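Long-range contacts in transcriptional regulator kdgR (Escherichia coli, PDB 1YSP), which represses transcription of the genes for uptake and breakdown of 2-keto-3-deoxygluconate, and is present here as its IclR-type C-terminal domain: residues Q12-S17 with H38-M43; I125-F130 with A159-A164; K65-W70 with G134-G139. One frame throughout, in Å; residues are numbered along the deposited sequence.

All three interactions lay a helix against one antiparallel sheet of this GAF-related domain. Interactions 1 and 2 have centres 13 Å apart and meet where helices 4-20 and 151-172 pack side by side: Leu16 CD2 lies 3.6 Å from Met160 CB. Interaction 2 uses strand 123-130 and interaction 3 its neighbour 136-142; their centres are 11 Å apart, and the probable hydrogen bond from Ile137 N to Val129 O, 2.8 Å long, ties their backbones together. Helix 62-69 of interaction 3 also reaches strand 123-130, with Val66 CG1 3.4 Å from Ala126 O. Interactions 1 and 3, their centres 20 Å apart, do not touch.

Interaction 1: residues Q12-S17 with H38-M43; sequences QMRELS and HKIDSM
Ile40 is the apolar centre of this contact, its CG1, CD1 and CG2 each meeting a different residue of helix 12-17. CG1 lies 3.6 Å from Met13 CB, and CG2 meets Ser17 CB at 3.6 Å. The side chains of Arg14 and Ile40 cross at about a right angle, CD1 lying 3.7 Å from Arg14 CG and 4.0 Å from Arg14 NE. The outer part of Met13 turns to His38. Its SD comes within 3.6 Å of His38 CD2 and approaches the imidazole at the edge, 4.7 Å from the ring centroid and 73° off the ring normal, a Met-aromatic contact. A bend at chi3 (72°) then brings CE to 3.8 Å from Lys39 CA. The first bonds of the Lys39 and Asp41 side chains point away from the helix, and Lys39 NZ forms a salt bridge with Asp41 OD2 (3.0 Å). The polar ends of Arg14 and His38 share Asp10, one turn before Arg14 on the helix, whose OD1 takes both Arg14 NE and His38 NE2. The contact lies at the surface: segment 12-17 runs at 26° to strand residues 38-40, while Met13 also packs on Ile24 and Leu26 of adjacent strand 24-30, and Leu16 faces helix 151-172.

Interaction 2: residues I125-F130 with A159-A164; sequences IAVPVF and AMLHTA
His162 ND1 and Pro128 O are bridged by a water, which donates to the carbonyl oxygen at 2.9 Å and lies 3.0 Å from the ring nitrogen. The water sits at the edge of the imidazole, in its plane, and is a water-mediated polar link between helix 159-164 and strand 125-130. It probably favours this orientation of the ring, together with Val127 over its face.

The rest of the contact is apolar. Val127 CG1 stands over one face of the same imidazole, 3.7 Å from the ring centroid and 24° off its normal, a CH-pi contact displaced toward the CE1-ND1 rim. His162 is thus held both at its edge by the water and over a face by the valine. The other methyl of Val127, CG2, occupies the crowded position between backbone N and carbonyl carbon and touches Leu161 CB at 3.6 Å, as well as the Leu161 carbonyl oxygen. One valine therefore packs against two successive helical residues. Leu161 extends toward the start of the strand, where its CD1 lies 3.6 Å from Ile125 O and meets Ile125 CG2 at 4.0 Å.

Segments 125-130 and 159-164 run at 22°, their axes 8.2 Å apart at closest. Leu161 also touches Ile142 on neighbouring strand 136-142 and Leu16 of helix 4-20. The C-terminal helix 151-172 thus lies on the sheet beside helix 4-20, and Val129 packs on Ile168 and Ser169 further along the same C-terminal helix.

Interaction 3: residues K65-W70 with G134-G139; sequences KVLLAW and GVVIAG
A classic beta bulge in strand 136-142, where Ile137 and Ala138 both face Val129 of the adjoining strand, lies within this contact with helix 62-69. Leu67 and Val66 of the helix meet the strand from Val136 onward to Gly139. Leu67 CG is anti to the carbonyl carbon (chi1 -74°), and beyond it CD2 reaches the bulged backbone, 3.9 Å from Ala138 CA and 4.0 Å from Ile137 C. The same methyl meets Val136 CG1 more loosely, at 4.2 Å.

Val136 points at the helix, its two methyls parted between neighbours. CG1 lies 3.7 Å from the carbonyl oxygen of Val66, whereas CG2 touches Trp70 CE3 at 3.9 Å and lies equally close to Trp70 CB. The approach to the indole is oblique. Trp70 follows the helix, and its ring also packs on Pro128, which Val136 touches too, so the tryptophan spans two adjacent strands.

At the other end, Val66 CG2 lies 3.7 Å from Gly139 CA, the methyl resting directly on backbone because glycine has no side chain there. The axes of segments 65-69 and 136-139 approach to 7.6 Å and run at 165°, almost antiparallel.

The chemistry is that of a largely buried, apolar interface. Methyl groups pack on backbone atoms as much as on other side chains; the backbones of Ile137 and Ala138 bond to Val129, and that of Gly139 to Gly27. With no polar bond between the two segments, the helix is probably held by van der Waals packing and burial of apolar surface.

Interaction 1: residues Q12-S17 with H38-M43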
ATOM      1  N   GLN A  12      -6.033  -0.263  14.716  1.00 26.00           N
ATOM      2  CA  GLN A  12      -5.483  -1.465  14.118  1.00 25.61           C
ATOM      3  C   GLN A  12      -3.996  -1.295  13.784  1.00 24.73           C
ATOM      4  O   GLN A  12      -3.219  -2.280  13.842  1.00 24.29           O
ATOM      5  CB  GLN A  12      -6.299  -1.863  12.878  1.00 26.20           C
ATOM      6  CG  GLN A  12      -7.760  -2.166  13.176  1.00 28.04           C
ATOM      7  CD  GLN A  12      -7.921  -3.301  14.153  1.00 27.83           C
ATOM      8  OE1 GLN A  12      -7.159  -4.281  14.126  1.00 27.15           O
ATOM      9  NE2 GLN A  12      -8.921  -3.183  15.046  1.00 30.23           N
ATOM     10  N   MET A  13      -3.612  -0.072  13.477  1.00 24.30           N
ATOM     11  CA  MET A  13      -2.178   0.244  13.207  1.00 24.69           C
ATOM     12  C   MET A  13      -1.342   0.160  14.485  1.00 25.91           C
ATOM     13  O   MET A  13      -0.217  -0.348  14.502  1.00 24.43           O
ATOM     14  CB  MET A  13      -2.057   1.607  12.567  1.00 25.47           C
ATOM     15  CG  MET A  13      -2.612   1.653  11.089  1.00 22.93           C
ATOM     16  SD  MET A  13      -2.798   3.340  10.485  1.00 26.09           S
ATOM     17  CE  MET A  13      -1.097   3.867  10.250  1.00 24.83           C
ATOM     18  N   ARG A  14      -1.900   0.678  15.585  1.00 25.67           N
ATOM     19  CA  ARG A  14      -1.217   0.531  16.880  1.00 26.19           C
ATOM     20  C   ARG A  14      -1.064  -0.943  17.255  1.00 25.54           C
ATOM     21  O   ARG A  14       0.015  -1.351  17.712  1.00 26.35           O
ATOM     22  CB  ARG A  14      -1.877   1.385  17.983  1.00 25.57           C
ATOM     23  CG  ARG A  14      -1.713   2.898  17.754  1.00 26.12           C
ATOM     24  CD  ARG A  14      -2.749   3.762  18.563  1.00 26.91           C
ATOM     25  NE  ARG A  14      -2.437   5.171  18.382  1.00 27.92           N
ATOM     26  CZ  ARG A  14      -1.603   5.883  19.122  1.00 30.30           C
ATOM     27  NH1 ARG A  14      -1.018   5.357  20.181  1.00 31.50           N
ATOM     28  NH2 ARG A  14      -1.368   7.132  18.804  1.00 35.39           N
ATOM     29  N   GLU A  15      -2.088  -1.754  16.968  1.00 26.82           N
ATOM     30  CA  GLU A  15      -2.008  -3.207  17.108  1.00 27.56           C
ATOM     31  C   GLU A  15      -0.897  -3.911  16.239  1.00 28.99           C
ATOM     32  O   GLU A  15      -0.133  -4.765  16.723  1.00 27.51           O
ATOM     33  CB  GLU A  15      -3.386  -3.834  16.915  1.00 27.79           C
ATOM     34  CG  GLU A  15      -3.442  -5.352  17.065  1.00 29.27           C
ATOM     35  CD  GLU A  15      -3.442  -5.859  18.523  1.00 31.06           C
ATOM     36  OE1 GLU A  15      -3.038  -5.152  19.475  1.00 29.59           O
ATOM     37  OE2 GLU A  15      -3.865  -7.007  18.695  1.00 34.54           O
ATOM     38  N   LEU A  16      -0.804  -3.536  14.971  1.00 29.02           N
ATOM     39  CA  LEU A  16       0.295  -4.045  14.138  1.00 30.18           C
ATOM     40  C   LEU A  16       1.663  -3.607  14.665  1.00 29.61           C
ATOM     41  O   LEU A  16       2.609  -4.381  14.623  1.00 30.72           O
ATOM     42  CB  LEU A  16       0.135  -3.532  12.694  1.00 29.05           C
ATOM     43  CG  LEU A  16      -0.984  -4.180  11.884  1.00 30.17           C
ATOM     44  CD1 LEU A  16      -1.343  -3.252  10.656  1.00 29.77           C
ATOM     45  CD2 LEU A  16      -0.603  -5.643  11.456  1.00 28.73           C
ATOM     46  N   SER A  17       1.780  -2.374  15.126  1.00 30.21           N
ATOM     47  CA  SER A  17       3.041  -1.876  15.669  1.00 32.12           C
ATOM     48  C   SER A  17       3.421  -2.700  16.906  1.00 31.26           C
ATOM     49  O   SER A  17       4.556  -3.186  17.018  1.00 29.94           O
ATOM     50  CB  SER A  17       2.957  -0.400  15.988  1.00 31.78           C
ATOM     51  OG  SER A  17       4.039   0.053  16.804  1.00 36.64           O
ATOM     52  N   HIS A  38      -2.236   8.519   7.794  1.00 31.06           N
ATOM     53  CA  HIS A  38      -1.863   8.156   9.185  1.00 30.63           C
ATOM     54  C   HIS A  38      -0.535   7.398   9.221  1.00 29.90           C
ATOM     55  O   HIS A  38      -0.133   6.819   8.224  1.00 27.96           O
ATOM     56  CB  HIS A  38      -2.970   7.349   9.881  1.00 30.80           C
ATOM     57  CG  HIS A  38      -2.900   7.376  11.388  1.00 32.02           C
ATOM     58  ND1 HIS A  38      -2.533   8.497  12.104  1.00 34.52           N
ATOM     59  CD2 HIS A  38      -3.208   6.431  12.308  1.00 30.27           C
ATOM     60  CE1 HIS A  38      -2.595   8.231  13.400  1.00 35.73           C
ATOM     61  NE2 HIS A  38      -3.000   6.981  13.553  1.00 29.79           N
ATOM     62  N   LYS A  39       0.162   7.435  10.356  1.00 30.44           N
ATOM     63  CA  LYS A  39       1.401   6.667  10.516  1.00 32.69           C
ATOM     64  C   LYS A  39       1.553   6.279  11.983  1.00 32.37           C
ATOM     65  O   LYS A  39       1.175   7.073  12.871  1.00 32.76           O
ATOM     66  CB  LYS A  39       2.600   7.548  10.101  1.00 31.37           C
ATOM     67  CG  LYS A  39       3.864   6.804   9.846  1.00 35.96           C
ATOM     68  CD  LYS A  39       5.116   7.738   9.652  1.00 37.02           C
ATOM     69  CE  LYS A  39       6.411   6.916   9.609  1.00 43.15           C
ATOM     70  NZ  LYS A  39       7.633   7.760   9.651  1.00 47.68           N
ATOM     71  N   ILE A  40       2.059   5.071  12.227  1.00 33.16           N
ATOM     72  CA  ILE A  40       2.547   4.666  13.553  1.00 34.61           C
ATOM     73  C   ILE A  40       4.011   4.247  13.369  1.00 37.53           C
ATOM     74  O   ILE A  40       4.307   3.279  12.645  1.00 35.07           O
ATOM     75  CB  ILE A  40       1.738   3.522  14.178  1.00 33.99           C
ATOM     76  CG1 ILE A  40       0.233   3.841  14.232  1.00 32.20           C
ATOM     77  CG2 ILE A  40       2.345   3.107  15.552  1.00 33.57           C
ATOM     78  CD1 ILE A  40      -0.168   4.976  15.141  1.00 33.34           C
ATOM     79  N   ASP A  41       4.914   4.981  14.023  1.00 41.38           N
ATOM     80  CA  ASP A  41       6.359   4.855  13.783  1.00 46.10           C
ATOM     81  C   ASP A  41       7.014   3.653  14.415  1.00 48.30           C
ATOM     82  O   ASP A  41       6.580   3.177  15.465  1.00 49.31           O
ATOM     83  CB  ASP A  41       7.096   6.113  14.244  1.00 47.04           C
ATOM     84  CG  ASP A  41       7.475   7.023  13.095  1.00 50.67           C
ATOM     85  OD1 ASP A  41       6.802   8.063  12.928  1.00 55.00           O
ATOM     86  OD2 ASP A  41       8.437   6.692  12.350  1.00 54.37           O
ATOM     87  N   SER A  42       8.086   3.189  13.771  1.00 51.12           N
ATOM     88  CA  SER A  42       8.929   2.122  14.302  1.00 53.89           C
ATOM     89  C   SER A  42       9.508   2.580  15.648  1.00 55.71           C
ATOM     90  O   SER A  42       9.251   1.960  16.677  1.00 56.91           O
ATOM     91  CB  SER A  42      10.049   1.798  13.300  1.00 53.79           C
ATOM     92  OG  SER A  42      10.538   0.479  13.466  1.00 54.31           O
ATOM     93  N   MET A  43      10.284   3.664  15.628  1.00 57.63           N
ATOM     94  CA  MET A  43      10.692   4.370  16.854  1.00 59.62           C
ATOM     95  C   MET A  43      10.859   5.872  16.590  1.00 59.81           C
ATOM     96  O   MET A  43       9.867   6.592  16.399  1.00 60.29           O
ATOM     97  CB  MET A  43      11.955   3.765  17.517  1.00 60.41           C
ATOM     98  CG  MET A  43      13.010   3.164  16.583  1.00 62.20           C
ATOM     99  SD  MET A  43      12.631   1.438  16.181  1.00 67.71           S
ATOM    100  CE  MET A  43      14.202   0.828  15.536  1.00 63.54           C
TER

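Interaction 2: residues I125-F130 with A159-A164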
ATOM      1  N   ILE A 125       5.119  -3.630   2.371  1.00 20.54           N
ATOM      2  CA  ILE A 125       4.102  -4.558   1.935  1.00 21.22           C
ATOM      3  C   ILE A 125       2.748  -3.883   2.285  1.00 20.95           C
ATOM      4  O   ILE A 125       2.663  -3.270   3.357  1.00 20.13           O
ATOM      5  CB  ILE A 125       4.127  -5.934   2.661  1.00 20.93           C
ATOM      6  CG1 ILE A 125       5.529  -6.615   2.585  1.00 25.66           C
ATOM      7  CG2 ILE A 125       2.947  -6.821   2.174  1.00 24.75           C
ATOM      8  CD1 ILE A 125       5.689  -7.713   3.644  1.00 25.24           C
ATOM      9  N   ALA A 126       1.748  -3.968   1.394  1.00 19.90           N
ATOM     10  CA  ALA A 126       0.463  -3.266   1.702  1.00 19.67           C
ATOM     11  C   ALA A 126      -0.712  -4.057   1.250  1.00 20.61           C
ATOM     12  O   ALA A 126      -0.584  -4.889   0.335  1.00 19.25           O
ATOM     13  CB  ALA A 126       0.432  -1.885   1.054  1.00 20.40           C
ATOM     14  N   VAL A 127      -1.884  -3.764   1.868  1.00 20.01           N
ATOM     15  CA  VAL A 127      -3.115  -4.421   1.555  1.00 21.19           C
ATOM     16  C   VAL A 127      -4.214  -3.383   1.383  1.00 21.99           C
ATOM     17  O   VAL A 127      -4.118  -2.304   1.934  1.00 20.76           O
ATOM     18  CB  VAL A 127      -3.582  -5.481   2.640  1.00 21.88           C
ATOM     19  CG1 VAL A 127      -2.575  -6.707   2.706  1.00 21.82           C
ATOM     20  CG2 VAL A 127      -3.833  -4.813   3.981  1.00 23.97           C
ATOM     21  N   PRO A 128      -5.237  -3.719   0.571  1.00 23.20           N
ATOM     22  CA  PRO A 128      -6.343  -2.770   0.341  1.00 23.97           C
ATOM     23  C   PRO A 128      -7.306  -2.607   1.543  1.00 23.48           C
ATOM     24  O   PRO A 128      -7.625  -3.607   2.205  1.00 23.88           O
ATOM     25  CB  PRO A 128      -7.062  -3.392  -0.848  1.00 23.04           C
ATOM     26  CG  PRO A 128      -6.829  -4.911  -0.680  1.00 24.27           C
ATOM     27  CD  PRO A 128      -5.379  -4.962  -0.223  1.00 23.38           C
ATOM     28  N   VAL A 129      -7.819  -1.390   1.743  1.00 24.12           N
ATOM     29  CA  VAL A 129      -8.864  -1.141   2.731  1.00 25.99           C
ATOM     30  C   VAL A 129     -10.045  -0.694   1.875  1.00 27.14           C
ATOM     31  O   VAL A 129      -9.911   0.201   1.068  1.00 26.66           O
ATOM     32  CB  VAL A 129      -8.448  -0.057   3.744  1.00 25.68           C
ATOM     33  CG1 VAL A 129      -9.653   0.469   4.580  1.00 27.10           C
ATOM     34  CG2 VAL A 129      -7.361  -0.597   4.672  1.00 25.02           C
ATOM     35  N   PHE A 130     -11.191  -1.338   2.065  1.00 29.16           N
ATOM     36  CA  PHE A 130     -12.347  -1.165   1.180  1.00 30.98           C
ATOM     37  C   PHE A 130     -13.401  -0.292   1.850  1.00 31.86           C
ATOM     38  O   PHE A 130     -13.537  -0.282   3.091  1.00 31.89           O
ATOM     39  CB  PHE A 130     -12.944  -2.510   0.827  1.00 31.08           C
ATOM     40  CG  PHE A 130     -12.038  -3.406   0.040  1.00 33.34           C
ATOM     41  CD1 PHE A 130     -11.905  -3.257  -1.345  1.00 33.51           C
ATOM     42  CD2 PHE A 130     -11.325  -4.418   0.683  1.00 31.74           C
ATOM     43  CE1 PHE A 130     -11.072  -4.114  -2.067  1.00 34.92           C
ATOM     44  CE2 PHE A 130     -10.486  -5.265  -0.010  1.00 31.56           C
ATOM     45  CZ  PHE A 130     -10.334  -5.113  -1.382  1.00 34.73           C
ATOM     46  N   ALA A 159      -0.776 -11.659   6.471  1.00 27.42           N
ATOM     47  CA  ALA A 159      -1.918 -12.195   7.224  1.00 28.74           C
ATOM     48  C   ALA A 159      -2.361 -11.195   8.276  1.00 27.89           C
ATOM     49  O   ALA A 159      -3.570 -10.895   8.375  1.00 27.27           O
ATOM     50  CB  ALA A 159      -1.564 -13.553   7.845  1.00 29.95           C
ATOM     51  N   MET A 160      -1.407 -10.584   8.981  1.00 26.96           N
ATOM     52  CA  MET A 160      -1.796  -9.580  10.003  1.00 28.51           C
ATOM     53  C   MET A 160      -2.351  -8.284   9.379  1.00 27.17           C
ATOM     54  O   MET A 160      -3.247  -7.639   9.946  1.00 25.69           O
ATOM     55  CB  MET A 160      -0.628  -9.204  10.900  1.00 27.17           C
ATOM     56  CG  MET A 160      -0.103 -10.366  11.775  1.00 30.08           C
ATOM     57  SD  MET A 160       1.332  -9.804  12.727  1.00 35.73           S
ATOM     58  CE  MET A 160       2.641  -9.962  11.551  1.00 29.79           C
ATOM     59  N   LEU A 161      -1.767  -7.855   8.250  1.00 24.35           N
ATOM     60  CA  LEU A 161      -2.347  -6.692   7.499  1.00 23.27           C
ATOM     61  C   LEU A 161      -3.811  -6.971   7.101  1.00 23.82           C
ATOM     62  O   LEU A 161      -4.671  -6.086   7.238  1.00 23.36           O
ATOM     63  CB  LEU A 161      -1.500  -6.412   6.233  1.00 22.41           C
ATOM     64  CG  LEU A 161      -0.248  -5.630   6.533  1.00 21.69           C
ATOM     65  CD1 LEU A 161       0.659  -5.643   5.261  1.00 24.98           C
ATOM     66  CD2 LEU A 161      -0.557  -4.192   6.945  1.00 22.69           C
ATOM     67  N   HIS A 162      -4.067  -8.152   6.553  1.00 24.43           N
ATOM     68  CA  HIS A 162      -5.413  -8.523   6.102  1.00 26.92           C
ATOM     69  C   HIS A 162      -6.413  -8.507   7.257  1.00 27.29           C
ATOM     70  O   HIS A 162      -7.525  -7.966   7.132  1.00 27.85           O
ATOM     71  CB  HIS A 162      -5.411  -9.874   5.426  1.00 28.01           C
ATOM     72  CG  HIS A 162      -5.035  -9.816   3.977  1.00 30.69           C
ATOM     73  ND1 HIS A 162      -5.483  -8.819   3.129  1.00 35.48           N
ATOM     74  CD2 HIS A 162      -4.296 -10.654   3.215  1.00 34.91           C
ATOM     75  CE1 HIS A 162      -5.005  -9.033   1.916  1.00 34.81           C
ATOM     76  NE2 HIS A 162      -4.285 -10.139   1.940  1.00 35.76           N
ATOM     77  N   THR A 163      -6.022  -9.066   8.385  1.00 28.08           N
ATOM     78  CA  THR A 163      -6.875  -8.949   9.617  1.00 29.04           C
ATOM     79  C   THR A 163      -7.187  -7.515   9.982  1.00 28.32           C
ATOM     80  O   THR A 163      -8.372  -7.144  10.167  1.00 29.29           O
ATOM     81  CB  THR A 163      -6.195  -9.678  10.804  1.00 29.85           C
ATOM     82  OG1 THR A 163      -5.945 -11.023  10.395  1.00 28.10           O
ATOM     83  CG2 THR A 163      -7.086  -9.649  12.083  1.00 29.39           C
ATOM     84  N   ALA A 164      -6.148  -6.690  10.081  1.00 26.97           N
ATOM     85  CA  ALA A 164      -6.305  -5.277  10.415  1.00 27.03           C
ATOM     86  C   ALA A 164      -7.211  -4.560   9.406  1.00 27.96           C
ATOM     87  O   ALA A 164      -8.195  -3.872   9.789  1.00 26.82           O
ATOM     88  CB  ALA A 164      -4.918  -4.591  10.461  1.00 26.10           C
TER
HETATM   89  O   HOH W   1      -7.068  -6.423   2.435  1.00 33.99           O

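Interaction 3: residues K65-W70 with G134-G139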
ATOM      1  N   LYS A  65       0.278   0.764  -5.444  1.00 19.44           N
ATOM      2  CA  LYS A  65      -0.143  -0.420  -6.174  1.00 18.59           C
ATOM      3  C   LYS A  65      -1.515  -0.931  -5.750  1.00 20.21           C
ATOM      4  O   LYS A  65      -2.340  -1.329  -6.590  1.00 20.31           O
ATOM      5  CB  LYS A  65       0.857  -1.529  -6.087  1.00 20.35           C
ATOM      6  CG  LYS A  65       2.192  -1.094  -6.816  1.00 19.21           C
ATOM      7  CD  LYS A  65       3.201  -2.224  -6.789  1.00 20.66           C
ATOM      8  CE  LYS A  65       4.611  -1.617  -7.060  1.00 25.87           C
ATOM      9  NZ  LYS A  65       5.726  -2.646  -6.882  1.00 29.07           N
ATOM     10  N   VAL A  66      -1.761  -0.949  -4.448  1.00 21.24           N
ATOM     11  CA  VAL A  66      -3.063  -1.485  -4.042  1.00 21.84           C
ATOM     12  C   VAL A  66      -4.215  -0.520  -4.312  1.00 21.77           C
ATOM     13  O   VAL A  66      -5.342  -0.981  -4.485  1.00 24.90           O
ATOM     14  CB  VAL A  66      -3.111  -2.028  -2.524  1.00 22.76           C
ATOM     15  CG1 VAL A  66      -1.960  -3.081  -2.216  1.00 21.11           C
ATOM     16  CG2 VAL A  66      -3.191  -0.931  -1.548  1.00 24.95           C
ATOM     17  N   LEU A  67      -3.950   0.782  -4.373  1.00 22.36           N
ATOM     18  CA  LEU A  67      -4.988   1.807  -4.704  1.00 23.32           C
ATOM     19  C   LEU A  67      -5.403   1.766  -6.176  1.00 24.91           C
ATOM     20  O   LEU A  67      -6.490   2.235  -6.545  1.00 25.96           O
ATOM     21  CB  LEU A  67      -4.519   3.202  -4.384  1.00 23.89           C
ATOM     22  CG  LEU A  67      -4.470   3.621  -2.921  1.00 25.98           C
ATOM     23  CD1 LEU A  67      -3.537   4.827  -2.766  1.00 29.67           C
ATOM     24  CD2 LEU A  67      -5.899   3.918  -2.399  1.00 28.85           C
ATOM     25  N   LEU A  68      -4.528   1.216  -6.991  1.00 23.07           N
ATOM     26  CA  LEU A  68      -4.807   0.981  -8.422  1.00 24.77           C
ATOM     27  C   LEU A  68      -5.253  -0.394  -8.827  1.00 24.88           C
ATOM     28  O   LEU A  68      -5.979  -0.514  -9.836  1.00 27.30           O
ATOM     29  CB  LEU A  68      -3.552   1.331  -9.271  1.00 23.89           C
ATOM     30  CG  LEU A  68      -3.028   2.764  -9.134  1.00 22.39           C
ATOM     31  CD1 LEU A  68      -1.695   2.973  -9.986  1.00 21.37           C
ATOM     32  CD2 LEU A  68      -4.069   3.882  -9.487  1.00 25.55           C
ATOM     33  N   ALA A  69      -4.782  -1.451  -8.140  1.00 25.05           N
ATOM     34  CA  ALA A  69      -4.939  -2.838  -8.610  1.00 25.54           C
ATOM     35  C   ALA A  69      -6.377  -3.346  -8.773  1.00 28.20           C
ATOM     36  O   ALA A  69      -6.633  -4.163  -9.641  1.00 28.81           O
ATOM     37  CB  ALA A  69      -4.100  -3.836  -7.794  1.00 24.86           C
ATOM     38  N   TRP A  70      -7.298  -2.875  -7.953  1.00 30.50           N
ATOM     39  CA  TRP A  70      -8.697  -3.333  -8.076  1.00 33.97           C
ATOM     40  C   TRP A  70      -9.580  -2.383  -8.944  1.00 36.34           C
ATOM     41  O   TRP A  70     -10.805  -2.607  -9.088  1.00 36.03           O
ATOM     42  CB  TRP A  70      -9.318  -3.514  -6.671  1.00 33.73           C
ATOM     43  CG  TRP A  70      -8.823  -4.758  -5.953  1.00 35.83           C
ATOM     44  CD1 TRP A  70      -9.446  -5.965  -5.901  1.00 36.84           C
ATOM     45  CD2 TRP A  70      -7.582  -4.915  -5.227  1.00 35.34           C
ATOM     46  NE1 TRP A  70      -8.664  -6.871  -5.221  1.00 37.52           N
ATOM     47  CE2 TRP A  70      -7.535  -6.241  -4.767  1.00 36.81           C
ATOM     48  CE3 TRP A  70      -6.514  -4.054  -4.925  1.00 34.71           C
ATOM     49  CZ2 TRP A  70      -6.463  -6.740  -4.019  1.00 34.90           C
ATOM     50  CZ3 TRP A  70      -5.449  -4.545  -4.159  1.00 32.70           C
ATOM     51  CH2 TRP A  70      -5.436  -5.885  -3.735  1.00 34.91           C
ATOM     52  N   GLY A 134     -16.936  -1.792  -1.822  1.00 39.69           N
ATOM     53  CA  GLY A 134     -15.899  -2.666  -2.393  1.00 38.36           C
ATOM     54  C   GLY A 134     -14.849  -1.947  -3.220  1.00 36.43           C
ATOM     55  O   GLY A 134     -14.048  -2.589  -3.905  1.00 37.45           O
ATOM     56  N   VAL A 135     -14.832  -0.625  -3.136  1.00 35.37           N
ATOM     57  CA  VAL A 135     -13.769   0.173  -3.713  1.00 34.53           C
ATOM     58  C   VAL A 135     -12.650   0.348  -2.696  1.00 32.68           C
ATOM     59  O   VAL A 135     -12.887   0.713  -1.540  1.00 29.97           O
ATOM     60  CB  VAL A 135     -14.262   1.604  -4.124  1.00 35.33           C
ATOM     61  CG1 VAL A 135     -13.149   2.431  -4.775  1.00 36.60           C
ATOM     62  CG2 VAL A 135     -15.450   1.494  -5.084  1.00 35.78           C
ATOM     63  N   VAL A 136     -11.417   0.190  -3.177  1.00 31.01           N
ATOM     64  CA  VAL A 136     -10.256   0.453  -2.328  1.00 29.37           C
ATOM     65  C   VAL A 136     -10.114   1.951  -2.018  1.00 29.32           C
ATOM     66  O   VAL A 136      -9.786   2.748  -2.904  1.00 31.17           O
ATOM     67  CB  VAL A 136      -8.935  -0.118  -2.951  1.00 27.85           C
ATOM     68  CG1 VAL A 136      -7.782   0.157  -2.018  1.00 28.24           C
ATOM     69  CG2 VAL A 136      -9.049  -1.618  -3.263  1.00 27.51           C
ATOM     70  N   ILE A 137     -10.298   2.347  -0.757  1.00 27.71           N
ATOM     71  CA  ILE A 137     -10.234   3.772  -0.359  1.00 28.52           C
ATOM     72  C   ILE A 137      -8.898   4.157   0.299  1.00 26.64           C
ATOM     73  O   ILE A 137      -8.538   5.332   0.419  1.00 27.35           O
ATOM     74  CB  ILE A 137     -11.462   4.133   0.534  1.00 29.73           C
ATOM     75  CG1 ILE A 137     -11.552   3.153   1.713  1.00 31.13           C
ATOM     76  CG2 ILE A 137     -12.696   3.998  -0.318  1.00 31.98           C
ATOM     77  CD1 ILE A 137     -12.329   3.614   2.965  1.00 31.14           C
ATOM     78  N   ALA A 138      -8.135   3.150   0.738  1.00 25.09           N
ATOM     79  CA  ALA A 138      -6.826   3.407   1.318  1.00 24.10           C
ATOM     80  C   ALA A 138      -5.998   2.144   1.158  1.00 23.32           C
ATOM     81  O   ALA A 138      -6.530   1.089   0.912  1.00 25.52           O
ATOM     82  CB  ALA A 138      -6.940   3.796   2.828  1.00 23.52           C
ATOM     83  N   GLY A 139      -4.693   2.274   1.354  1.00 23.75           N
ATOM     84  CA  GLY A 139      -3.848   1.110   1.507  1.00 21.87           C
ATOM     85  C   GLY A 139      -3.267   1.178   2.898  1.00 21.59           C
ATOM     86  O   GLY A 139      -2.927   2.246   3.391  1.00 22.97           O
TER